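Local coordinates for protein muramidase (Sodiomyces alcalophilus, PDB 6ZM8) that probably hydrolyses the glycan strands of bacterial peptidoglycan, as a fungal lysozyme-type muramidase of glycoside hydrolase family 25, at residues G4-G9 with F178-D183; V27-T32 with S43-G48; G48-Q51 with I55-A58. All blocks are in the same frame, centred on the assembly; numbering follows the deposited sequence. Where two conformers were deposited one is given.

Interaction 1: G4-G9 with F178-D183; sequences GFDISG and FWQYND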
# COMPACT_ATOMS: atom_id res chain seq x y z
N GLY A 4 8.64 -4.10 -9.24
CA GLY A 4 7.64 -3.09 -9.47
C GLY A 4 8.04 -1.82 -8.72
O GLY A 4 9.17 -1.65 -8.30
N PHE A 5 7.07 -0.90 -8.58
CA PHE A 5 7.41 0.43 -8.10
C PHE A 5 6.15 1.10 -7.55
O PHE A 5 5.06 0.54 -7.59
CB PHE A 5 8.15 1.26 -9.18
CG PHE A 5 7.36 1.71 -10.38
CD1 PHE A 5 6.91 0.82 -11.36
CD2 PHE A 5 7.11 3.06 -10.57
CE1 PHE A 5 6.26 1.27 -12.49
CE2 PHE A 5 6.47 3.53 -11.71
CZ PHE A 5 6.06 2.63 -12.68
N ASP A 6 6.33 2.31 -7.01
CA ASP A 6 5.18 3.09 -6.56
C ASP A 6 5.48 4.57 -6.76
O ASP A 6 6.63 5.01 -6.77
CB ASP A 6 4.77 2.77 -5.10
CG ASP A 6 5.86 3.06 -4.10
OD1 ASP A 6 6.01 4.26 -3.74
OD2 ASP A 6 6.58 2.11 -3.70
N ILE A 7 4.39 5.30 -6.95
CA ILE A 7 4.41 6.72 -7.30
C ILE A 7 3.23 7.43 -6.62
O ILE A 7 2.24 6.83 -6.21
CB ILE A 7 4.35 6.92 -8.83
CG1 ILE A 7 3.07 6.30 -9.42
CG2 ILE A 7 5.61 6.40 -9.50
CD1 ILE A 7 3.02 6.31 -10.94
N SER A 8 3.38 8.75 -6.57
CA SER A 8 2.36 9.65 -6.05
C SER A 8 2.38 10.92 -6.89
O SER A 8 3.09 11.01 -7.90
CB SER A 8 2.61 9.98 -4.59
OG SER A 8 3.74 10.82 -4.47
N GLY A 9 1.64 11.93 -6.44
CA GLY A 9 1.69 13.24 -7.11
C GLY A 9 3.03 13.92 -6.96
O GLY A 9 3.23 14.98 -7.60
N PHE A 178 5.28 -7.51 -0.42
CA PHE A 178 6.07 -6.52 -1.15
C PHE A 178 7.14 -5.97 -0.19
O PHE A 178 6.89 -5.84 1.00
CB PHE A 178 5.19 -5.35 -1.64
CG PHE A 178 4.09 -5.76 -2.59
CD1 PHE A 178 4.37 -6.01 -3.93
CD2 PHE A 178 2.78 -5.89 -2.14
CE1 PHE A 178 3.35 -6.33 -4.81
CE2 PHE A 178 1.77 -6.23 -3.01
CZ PHE A 178 2.05 -6.44 -4.36
N TRP A 179 8.27 -5.59 -0.77
CA TRP A 179 9.37 -4.95 -0.03
C TRP A 179 9.78 -3.71 -0.82
O TRP A 179 10.23 -3.80 -1.97
CB TRP A 179 10.56 -5.91 0.11
CG TRP A 179 11.81 -5.28 0.66
CD1 TRP A 179 11.97 -4.15 1.41
CD2 TRP A 179 13.14 -5.80 0.42
NE1 TRP A 179 13.29 -3.94 1.68
CE2 TRP A 179 14.04 -4.91 1.06
CE3 TRP A 179 13.65 -6.89 -0.28
CZ2 TRP A 179 15.42 -5.06 0.98
CZ3 TRP A 179 15.01 -7.05 -0.36
CH2 TRP A 179 15.88 -6.13 0.26
N GLN A 180 9.58 -2.54 -0.20
CA GLN A 180 10.03 -1.26 -0.76
C GLN A 180 11.49 -1.08 -0.31
O GLN A 180 11.76 -0.88 0.87
CB GLN A 180 9.18 -0.11 -0.25
CG GLN A 180 9.37 1.15 -1.10
CD GLN A 180 8.59 2.28 -0.46
OE1 GLN A 180 8.97 2.75 0.64
NE2 GLN A 180 7.49 2.68 -1.06
N TYR A 181 12.40 -1.19 -1.28
CA TYR A 181 13.83 -1.32 -0.98
C TYR A 181 14.65 -0.10 -1.39
O TYR A 181 15.81 -0.02 -1.00
CB TYR A 181 14.41 -2.62 -1.55
CG TYR A 181 14.43 -2.69 -3.05
CD1 TYR A 181 13.30 -3.07 -3.78
CD2 TYR A 181 15.58 -2.38 -3.76
CE1 TYR A 181 13.33 -3.12 -5.18
CE2 TYR A 181 15.62 -2.44 -5.14
CZ TYR A 181 14.48 -2.78 -5.85
OH TYR A 181 14.56 -2.77 -7.22
N ASN A 182 14.06 0.86 -2.11
CA ASN A 182 14.71 2.15 -2.30
C ASN A 182 13.63 3.18 -2.65
O ASN A 182 12.50 2.83 -2.95
CB ASN A 182 15.87 2.10 -3.33
CG ASN A 182 15.41 1.85 -4.74
OD1 ASN A 182 14.50 2.52 -5.25
ND2 ASN A 182 16.06 0.91 -5.41
N ASP A 183 14.06 4.45 -2.60
CA ASP A 183 13.26 5.58 -3.05
C ASP A 183 13.85 6.21 -4.31
O ASP A 183 13.76 7.45 -4.50
CB ASP A 183 13.01 6.59 -1.95
CG ASP A 183 14.25 7.21 -1.35
OD1 ASP A 183 15.35 6.92 -1.79
OD2 ASP A 183 14.08 8.03 -0.41
O HOH W 1 12.21 -3.15 -8.40
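The carboxylate of D6 and the side-chain amide of Q180 meet in a buried polar contact between two strands of the barrel, 2-7 and 178-182. These strands are not direct neighbours: strand 190-194 lies between them and pairs antiparallel with both, so the side chains make the contact while the backbones stay apart. Q180 NE2 donates to D6 OD2 at 2.9 Å, with an N-H...O angle of 161°. The bond lies close to the amide plane but rises clearly out of the carboxylate plane, approaching OD2 on its syn side. The two side chains cross at about a right angle, and their flat ends are turned 34° against each other. For D6, CB points toward strand 178-182, and the first torsion, which sets CG between the backbone N and the carbonyl carbon (chi1 61°), brings OD2 to Q180 NE2. The Q180 chain runs extended beyond CG to meet it. Family 25 enzymes have a modified TIM barrel, and this pair occupies its interior, where W158 packs against both side chains. A second grip on D6 OD2 comes from N192 ND2, while Q180 OE1 is hydrogen-bonded to the hydroxyls of Y162 and Y135, which fix the rotation of the amide and leave NE2 directed at the acid. Without the carboxylate, as with an alanine here, Q180 NE2 and N192 ND2 would probably lose their shared acceptor and the amide would be freer to turn. Nearer the start of strand 2-7, the link passes through water: a molecule lying at the edge of the Y181 ring, in its plane, is 2.7 Å from Y181 OH and gives a weak 3.4 Å bond to G4 O. The Y181 ring is itself stacked with W193.

Interaction 2: V27-T32 with S43-G48; sequences VYIKAT and SRQYTG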
# COMPACT_ATOMS: atom_id res chain seq x y z
N VAL A 27 2.59 -1.70 -10.11
CA VAL A 27 2.78 -0.34 -9.59
C VAL A 27 1.66 -0.07 -8.58
O VAL A 27 0.51 -0.40 -8.83
CB VAL A 27 2.84 0.69 -10.72
CG1 VAL A 27 1.54 0.74 -11.53
CG2 VAL A 27 3.21 2.08 -10.19
N TYR A 28 2.04 0.57 -7.48
CA TYR A 28 1.09 1.17 -6.53
C TYR A 28 1.12 2.68 -6.69
O TYR A 28 2.18 3.29 -6.85
CB TYR A 28 1.41 0.78 -5.07
CG TYR A 28 0.66 -0.43 -4.57
CD1 TYR A 28 -0.70 -0.34 -4.30
CD2 TYR A 28 1.29 -1.64 -4.35
CE1 TYR A 28 -1.42 -1.43 -3.82
CE2 TYR A 28 0.58 -2.75 -3.86
CZ TYR A 28 -0.78 -2.64 -3.60
OH TYR A 28 -1.43 -3.76 -3.15
N ILE A 29 -0.07 3.28 -6.59
CA ILE A 29 -0.27 4.69 -6.95
C ILE A 29 -1.06 5.35 -5.82
O ILE A 29 -2.12 4.88 -5.43
CB ILE A 29 -1.05 4.80 -8.27
CG1 ILE A 29 -0.28 4.09 -9.40
CG2 ILE A 29 -1.31 6.26 -8.62
CD1 ILE A 29 -1.10 3.88 -10.66
N LYS A 30 -0.56 6.49 -5.31
CA LYS A 30 -1.28 7.15 -4.23
C LYS A 30 -2.63 7.64 -4.72
O LYS A 30 -2.72 8.38 -5.73
CB LYS A 30 -0.51 8.34 -3.69
CG LYS A 30 -1.18 8.97 -2.46
CD LYS A 30 -0.33 10.00 -1.78
CE LYS A 30 -1.06 10.66 -0.62
NZ LYS A 30 -0.20 11.62 0.07
N ALA A 31 -3.69 7.31 -3.99
CA ALA A 31 -5.03 7.80 -4.28
C ALA A 31 -5.43 8.89 -3.30
O ALA A 31 -5.88 9.98 -3.75
CB ALA A 31 -6.06 6.69 -4.28
N THR A 32 -5.43 8.60 -2.00
CA THR A 32 -6.08 9.42 -1.00
C THR A 32 -5.22 9.57 0.24
O THR A 32 -4.29 8.78 0.49
CB THR A 32 -7.46 8.84 -0.62
OG1 THR A 32 -7.31 7.45 -0.33
CG2 THR A 32 -8.47 8.99 -1.74
N SER A 43 -5.43 9.78 -11.54
CA SER A 43 -6.10 9.29 -12.74
C SER A 43 -5.12 9.13 -13.91
O SER A 43 -5.16 8.08 -14.61
CB SER A 43 -7.22 10.21 -13.12
OG SER A 43 -8.19 10.24 -12.11
N ARG A 44 -4.23 10.10 -14.13
CA ARG A 44 -3.24 9.97 -15.22
C ARG A 44 -2.39 8.73 -14.97
O ARG A 44 -2.07 7.99 -15.91
CB ARG A 44 -2.37 11.23 -15.31
CG ARG A 44 -1.04 11.10 -16.02
CD ARG A 44 -0.20 12.36 -15.93
NE ARG A 44 0.28 12.77 -14.62
CZ ARG A 44 1.34 12.24 -13.96
NH1 ARG A 44 1.66 12.77 -12.80
NH2 ARG A 44 2.05 11.22 -14.45
N GLN A 45 -1.97 8.54 -13.74
CA GLN A 45 -1.05 7.44 -13.42
C GLN A 45 -1.74 6.09 -13.56
O GLN A 45 -1.18 5.16 -14.15
CB GLN A 45 -0.49 7.66 -12.02
CG GLN A 45 0.46 8.86 -11.94
CD GLN A 45 0.84 9.25 -10.53
OE1 GLN A 45 0.06 9.06 -9.59
NE2 GLN A 45 2.01 9.85 -10.39
N TYR A 46 -2.94 5.98 -13.00
CA TYR A 46 -3.65 4.68 -13.01
C TYR A 46 -4.03 4.32 -14.43
O TYR A 46 -3.92 3.14 -14.84
CB TYR A 46 -4.86 4.78 -12.08
CG TYR A 46 -5.42 3.46 -11.57
CD1 TYR A 46 -6.36 2.76 -12.26
CD2 TYR A 46 -5.03 2.96 -10.34
CE1 TYR A 46 -6.98 1.63 -11.73
CE2 TYR A 46 -5.61 1.84 -9.79
CZ TYR A 46 -6.62 1.20 -10.46
OH TYR A 46 -7.29 0.11 -9.91
N THR A 47 -4.47 5.29 -15.23
CA THR A 47 -4.76 5.06 -16.65
C THR A 47 -3.51 4.65 -17.41
O THR A 47 -3.56 3.70 -18.20
CB THR A 47 -5.43 6.29 -17.25
OG1 THR A 47 -6.64 6.58 -16.58
CG2 THR A 47 -5.68 6.16 -18.71
N GLY A 48 -2.40 5.35 -17.20
CA GLY A 48 -1.16 4.99 -17.90
C GLY A 48 -0.72 3.57 -17.56
O GLY A 48 -0.28 2.80 -18.42
O HOH W 2 -0.85 9.87 -7.12
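I29 points from strand 26-33 into helix 42-51, where its two branches divide the contact between Q45 and Y46. From CB, the short branch ends at once in CG2, which sits 3.3 Å from Q45 OE1 and 3.8 Å from Q45 CB. The methyl crosses the glutamine chain at a slant, nearest its amide oxygen. The longer branch leaves with CG1 anti to the carbonyl carbon (chi1 -59°) and then runs on extended (chi2 167°), carrying CD1 out to the helix surface. There the methyl rests 3.6 Å from Y46 CA, so it presses on the helix backbone as much as on a side chain. It also comes within 4.0 Å of Y46 CD2, meeting the ring obliquely at its root. Backbone and side chains come close enough for this because the strand and the helix run only 6.9 Å apart at their nearest CA atoms, those of I29 and Y46.

The glutamine combines apolar and polar roles. Its CB backs the isoleucine, while at its far end OE1 accepts from a water, 2.8 Å away, that also donates to K30 O at 2.8 Å. One ordered molecule thus joins the helix side chain to the strand backbone. Q45 NE2 turns elsewhere and is hydrogen-bonded to S8 O, so both ends of this buried amide are satisfied and its rotation is fixed. I7 of the neighbouring strand 2-7 packs on both I29 and Q45 and extends the apolar layer beneath the helix. A barrel strand facing the helix that follows it, with an isoleucine filling the interface, is the beta-alpha unit that TIM barrels repeat, and the first half of a beta-alpha-beta crossover to strand 55-61.

Interaction 3: G48-Q51 with I55-A58; sequences GATQ and IRGA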
# COMPACT_ATOMS: atom_id res chain seq x y z
N GLY A 48 -2.40 5.35 -17.20
CA GLY A 48 -1.16 4.99 -17.90
C GLY A 48 -0.72 3.57 -17.56
O GLY A 48 -0.28 2.80 -18.42
N ALA A 49 -0.85 3.21 -16.28
CA ALA A 49 -0.49 1.84 -15.88
C ALA A 49 -1.37 0.83 -16.62
O ALA A 49 -0.90 -0.18 -17.16
CB ALA A 49 -0.64 1.71 -14.38
N THR A 50 -2.68 1.09 -16.62
CA THR A 50 -3.64 0.18 -17.24
C THR A 50 -3.28 -0.04 -18.72
O THR A 50 -3.29 -1.16 -19.22
CB THR A 50 -5.06 0.72 -17.11
OG1 THR A 50 -5.36 0.96 -15.73
CG2 THR A 50 -6.08 -0.26 -17.66
N GLN A 51 -3.02 1.06 -19.43
CA GLN A 51 -2.83 1.05 -20.88
C GLN A 51 -1.51 0.41 -21.29
O GLN A 51 -1.31 0.17 -22.48
CB GLN A 51 -2.91 2.48 -21.42
CG GLN A 51 -4.30 3.05 -21.31
CD GLN A 51 -4.24 4.51 -21.73
OE1 GLN A 51 -3.18 5.15 -21.75
NE2 GLN A 51 -5.38 5.08 -22.01
N ILE A 55 -0.08 -4.56 -13.79
CA ILE A 55 -0.90 -4.87 -12.63
C ILE A 55 -0.75 -3.64 -11.69
O ILE A 55 0.37 -3.15 -11.52
CB ILE A 55 -0.43 -6.19 -12.00
CG1 ILE A 55 -0.71 -7.34 -12.97
CG2 ILE A 55 -1.07 -6.41 -10.66
CD1 ILE A 55 -0.12 -8.68 -12.59
N ARG A 56 -1.85 -3.11 -11.18
CA ARG A 56 -1.76 -1.85 -10.45
C ARG A 56 -2.71 -1.85 -9.28
O ARG A 56 -3.77 -2.49 -9.31
CB ARG A 56 -1.97 -0.62 -11.35
CG ARG A 56 -3.36 -0.45 -11.93
CD ARG A 56 -3.61 -1.29 -13.19
NE ARG A 56 -4.90 -1.00 -13.79
CZ ARG A 56 -6.08 -1.48 -13.38
NH1 ARG A 56 -6.12 -2.39 -12.42
NH2 ARG A 56 -7.19 -1.07 -13.94
N GLY A 57 -2.35 -1.07 -8.27
CA GLY A 57 -3.22 -0.81 -7.15
C GLY A 57 -3.05 0.62 -6.68
O GLY A 57 -2.16 1.35 -7.13
N ALA A 58 -3.91 0.98 -5.73
CA ALA A 58 -3.91 2.29 -5.12
C ALA A 58 -3.50 2.19 -3.66
O ALA A 58 -3.67 1.12 -3.03
CB ALA A 58 -5.31 2.87 -5.19
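R56 reaches from strand 55-61 to the hydroxyl of T50 near the end of helix 42-51, and beneath that polar bridge its CB packs on A49. The inner part of the contact is the methyl of A49, which points at the strand and lies 4.0 Å from R56 CB; V27 and F54 also touch this buried alanine, so the small side chain is enclosed between the helix and the sheet. Farther out, at the partly exposed T50, the contact becomes polar and more open, and is carried by hydrogen bonding and not by methyl packing. R56 NE donates to T50 OG1 at 2.8 Å with an angle of 162°, and the oxygen lies at the edge of the guanidinium, in its plane. NH2 adds a weak, more bent bond to the same T50 OG1 at 3.3 Å.

A bend in the arginine at chi2 (-82°) turns the chain after CG and brings NE to the threonine. The hydroxyl is held from its own side too, being hydrogen-bonded to Y46 O one helical turn earlier, so T50 OG1 serves both helix and strand. The remaining end of the guanidinium is engaged as well: NH1 is hydrogen-bonded to T89 OG1, and the ring of Y46 lies against the arginine. The guanidinium thus meets two neutral hydroxyl oxygens, which would be expected to offset part of the cost of burying its charge. Helix, short connection and returning strand, held together by side chains on either side of the turn, form the second half of the beta-alpha-beta crossover typical of a TIM-barrel fold.

From the N terminus, the chain first lays down strand 2-7, whose partner in interaction 1 arrives late, with 168 residues between segments 4-9 and 178-183; that contact closes a long loop containing most of the barrel and both other contacts. Within it, interaction 2 closes the ten residues between 27-32 and 43-48. Interaction 3 then begins at G48, the residue the two contacts share, and closes a three-residue connection to strand 55-61. Interactions 2 and 3 therefore follow one another without crossing. The sheet unites all three: I7 O probably accepts a hydrogen bond from K30 N, and V27 O one from G57 N, placing strands 2-7, 26-33 and 55-61 side by side.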